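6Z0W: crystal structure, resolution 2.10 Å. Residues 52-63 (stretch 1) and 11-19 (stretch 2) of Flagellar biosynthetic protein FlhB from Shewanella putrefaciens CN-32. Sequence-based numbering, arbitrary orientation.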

# COMPACT_ATOMS: atom_id res chain seq x y z
N LYS A 52 -0.29 -6.26 -12.16
CA LYS A 52 1.09 -6.71 -12.35
C LYS A 52 1.88 -6.60 -11.04
O LYS A 52 2.69 -7.47 -10.73
CB LYS A 52 1.79 -5.93 -13.46
CG LYS A 52 2.67 -6.81 -14.38
CD LYS A 52 4.00 -7.20 -13.70
CE LYS A 52 5.11 -7.56 -14.69
NZ LYS A 52 6.47 -7.49 -14.06
N ILE A 53 1.63 -5.55 -10.25
CA ILE A 53 2.26 -5.48 -8.93
C ILE A 53 1.83 -6.67 -8.08
O ILE A 53 2.66 -7.35 -7.46
CB ILE A 53 1.92 -4.14 -8.26
CG1 ILE A 53 2.64 -3.02 -9.01
CG2 ILE A 53 2.32 -4.16 -6.75
CD1 ILE A 53 2.28 -1.63 -8.56
N ARG A 54 0.53 -6.95 -8.06
CA ARG A 54 0.03 -8.06 -7.26
C ARG A 54 0.63 -9.40 -7.71
O ARG A 54 1.07 -10.20 -6.87
CB ARG A 54 -1.49 -8.08 -7.31
CG ARG A 54 -2.11 -6.92 -6.55
CD ARG A 54 -3.61 -6.83 -6.79
NE ARG A 54 -4.29 -8.06 -6.41
CZ ARG A 54 -5.60 -8.18 -6.18
NH1 ARG A 54 -6.41 -7.13 -6.29
NH2 ARG A 54 -6.10 -9.36 -5.85
N GLU A 55 0.71 -9.64 -9.02
CA GLU A 55 1.24 -10.92 -9.47
C GLU A 55 2.71 -11.08 -9.06
O GLU A 55 3.12 -12.18 -8.64
CB GLU A 55 1.04 -11.09 -10.97
CG GLU A 55 2.19 -10.68 -11.85
CD GLU A 55 1.96 -11.02 -13.32
OE1 GLU A 55 0.85 -11.48 -13.68
OE2 GLU A 55 2.91 -10.80 -14.12
N VAL A 56 3.51 -10.00 -9.12
CA VAL A 56 4.91 -10.09 -8.69
C VAL A 56 4.98 -10.33 -7.19
O VAL A 56 5.73 -11.18 -6.71
CB VAL A 56 5.71 -8.83 -9.09
CG1 VAL A 56 7.12 -8.84 -8.46
CG2 VAL A 56 5.81 -8.72 -10.60
N ALA A 57 4.16 -9.60 -6.43
CA ALA A 57 4.14 -9.80 -4.98
C ALA A 57 3.80 -11.24 -4.61
O ALA A 57 4.42 -11.81 -3.70
CB ALA A 57 3.14 -8.83 -4.35
N ARG A 58 2.83 -11.84 -5.30
CA ARG A 58 2.46 -13.22 -4.99
C ARG A 58 3.57 -14.19 -5.38
O ARG A 58 3.82 -15.18 -4.68
CB ARG A 58 1.16 -13.61 -5.68
CG ARG A 58 0.57 -14.92 -5.13
CD ARG A 58 0.20 -15.97 -6.19
NE ARG A 58 -0.20 -17.26 -5.59
CZ ARG A 58 0.54 -18.36 -5.61
NH1 ARG A 58 1.72 -18.34 -6.20
NH2 ARG A 58 0.11 -19.49 -5.05
N GLU A 59 4.20 -13.94 -6.53
CA GLU A 59 5.38 -14.72 -6.89
C GLU A 59 6.42 -14.71 -5.77
O GLU A 59 7.01 -15.76 -5.46
CB GLU A 59 5.95 -14.18 -8.20
CG GLU A 59 7.05 -15.02 -8.79
CD GLU A 59 6.57 -16.36 -9.32
OE1 GLU A 59 5.40 -16.45 -9.77
OE2 GLU A 59 7.38 -17.33 -9.29
N TYR A 60 6.64 -13.56 -5.12
CA TYR A 60 7.67 -13.42 -4.08
C TYR A 60 7.13 -13.65 -2.67
O TYR A 60 7.84 -13.37 -1.69
CB TYR A 60 8.35 -12.05 -4.18
CG TYR A 60 9.42 -12.00 -5.26
CD1 TYR A 60 10.77 -12.14 -4.94
CD2 TYR A 60 9.08 -11.86 -6.60
CE1 TYR A 60 11.75 -12.10 -5.92
CE2 TYR A 60 10.04 -11.82 -7.60
CZ TYR A 60 11.39 -11.95 -7.24
OH TYR A 60 12.39 -11.93 -8.18
N ASN A 61 5.92 -14.18 -2.54
CA ASN A 61 5.30 -14.45 -1.24
C ASN A 61 5.23 -13.18 -0.39
O ASN A 61 5.52 -13.20 0.82
CB ASN A 61 6.02 -15.57 -0.49
CG ASN A 61 5.78 -16.93 -1.12
OD1 ASN A 61 4.65 -17.41 -1.16
ND2 ASN A 61 6.84 -17.52 -1.66
N ILE A 62 4.88 -12.07 -1.01
CA ILE A 62 4.70 -10.82 -0.29
C ILE A 62 3.21 -10.66 0.03
O ILE A 62 2.36 -10.74 -0.87
CB ILE A 62 5.25 -9.63 -1.08
CG1 ILE A 62 6.78 -9.74 -1.13
CG2 ILE A 62 4.79 -8.29 -0.46
CD1 ILE A 62 7.47 -8.81 -2.07
N ALA A 63 2.90 -10.45 1.31
CA ALA A 63 1.51 -10.34 1.74
C ALA A 63 0.76 -9.25 0.97
O ALA A 63 1.25 -8.14 0.78
CB ALA A 63 1.44 -10.05 3.24
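Stretch 2 (11-19) EVPNADVIV

Stretch 2 runs along stretch 1 in the same general sense: V12 lies nearest A57, P13 nearest Y60 and V17 nearest A63, with CA separations of 6.4, 6.1 and 5.1 Å. After E11, a 3-10 segment, 12-14, follows, its V12 and P13 laid against the last turns of the helix 52-59 and the residue just after it; the strand beginning at V17 meets A63, past the helix end.

V12 points its CA-to-CB bond toward the helix. With chi1 t (176°), V12 CG1 sits 3.7 Å from V56 CG1, itself on a chi1 t side chain, while V12 CG2 lies 4.1 Å from I53 CG2. V12 thus reaches I53, V56 and A57, with CG1 meeting all three. A57 CB packs closely on I18 CG1, at 3.4 Å. In I18, chi1 (-39°, m) places CG1 there and I18 CG2 4.0 Å from I53 CG2, leaving chi2 (-66°, m) to place CD1.

Y60 is the first residue to leave helical phi/psi; chi1 -81° (m) places its ring and chi2 -99° turns one face to P13. P13 CB stands 3.8 Å from the Y60 ring centroid, only 14° off the normal, a CH-pi contact; P13 CD lies 4.1 Å from V56 CG1.

N61, at phi/psi 56/42, carries the chain round to I62, whose CA-to-CB bond points toward stretch 2. The m,t rotamer of I62 extends I62 CD1 over the backbone of the 3-10 segment, 3.2 Å from V12 O, while I62 CG2 lies 4.2 Å from both A15 CB and I18 CG1.

Polar pairing follows at A63. I18 N donates to A63 O at 2.9 Å, nearly straight at 168°, and V17 CA approaches the same oxygen at 3.4 Å. A water accepts from A63 N (3.0 Å) and donates to D16 O (2.5 Å), bridging backbones too far apart to pair directly there.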

# COMPACT_ATOMS: atom_id res chain seq x y z
N GLU A 11 11.18 -3.21 -8.23
CA GLU A 11 11.31 -2.94 -6.79
C GLU A 11 10.33 -3.72 -5.94
O GLU A 11 10.57 -3.87 -4.73
CB GLU A 11 11.11 -1.45 -6.49
CG GLU A 11 12.24 -0.52 -6.89
CD GLU A 11 13.54 -0.87 -6.19
OE1 GLU A 11 13.48 -1.28 -5.00
OE2 GLU A 11 14.61 -0.76 -6.83
N VAL A 12 9.23 -4.19 -6.52
CA VAL A 12 8.15 -4.90 -5.82
C VAL A 12 8.67 -6.07 -4.98
O VAL A 12 8.14 -6.29 -3.88
CB VAL A 12 7.06 -5.36 -6.81
CG1 VAL A 12 6.01 -6.17 -6.11
CG2 VAL A 12 6.36 -4.18 -7.46
N PRO A 13 9.69 -6.84 -5.43
CA PRO A 13 10.25 -7.87 -4.54
C PRO A 13 10.75 -7.36 -3.19
O PRO A 13 10.88 -8.16 -2.26
CB PRO A 13 11.41 -8.46 -5.37
CG PRO A 13 10.96 -8.24 -6.81
CD PRO A 13 10.29 -6.91 -6.78
N ASN A 14 11.04 -6.07 -3.05
CA ASN A 14 11.54 -5.57 -1.77
C ASN A 14 10.42 -5.08 -0.85
O ASN A 14 10.71 -4.65 0.26
CB ASN A 14 12.56 -4.45 -1.99
CG ASN A 14 13.69 -4.87 -2.90
OD1 ASN A 14 14.16 -6.01 -2.85
ND2 ASN A 14 14.08 -3.98 -3.80
N ALA A 15 9.17 -5.17 -1.27
CA ALA A 15 8.06 -4.65 -0.49
C ALA A 15 7.84 -5.50 0.76
O ALA A 15 8.04 -6.71 0.75
CB ALA A 15 6.77 -4.65 -1.34
N ASP A 16 7.32 -4.87 1.81
CA ASP A 16 6.83 -5.65 2.94
C ASP A 16 5.37 -6.06 2.79
O ASP A 16 4.97 -7.08 3.35
CB ASP A 16 7.02 -4.85 4.23
CG ASP A 16 8.47 -4.78 4.63
OD1 ASP A 16 9.08 -5.86 4.72
OD2 ASP A 16 9.01 -3.66 4.82
N VAL A 17 4.57 -5.29 2.05
CA VAL A 17 3.15 -5.56 1.91
C VAL A 17 2.67 -4.82 0.68
O VAL A 17 3.27 -3.82 0.27
CB VAL A 17 2.37 -5.12 3.18
CG1 VAL A 17 2.27 -3.60 3.26
CG2 VAL A 17 0.95 -5.74 3.21
N ILE A 18 1.62 -5.36 0.04
CA ILE A 18 0.83 -4.65 -0.97
C ILE A 18 -0.54 -4.41 -0.37
O ILE A 18 -1.24 -5.36 -0.01
CB ILE A 18 0.68 -5.43 -2.28
CG1 ILE A 18 1.96 -6.17 -2.66
CG2 ILE A 18 0.17 -4.51 -3.41
CD1 ILE A 18 3.13 -5.30 -3.00
N VAL A 19 -0.93 -3.14 -0.26
CA VAL A 19 -2.28 -2.76 0.13
C VAL A 19 -3.07 -2.53 -1.14
O VAL A 19 -2.65 -1.76 -2.02
CB VAL A 19 -2.27 -1.50 1.00
CG1 VAL A 19 -3.69 -1.18 1.50
CG2 VAL A 19 -1.27 -1.70 2.15
O HOH W 1 5.18 -9.55 3.07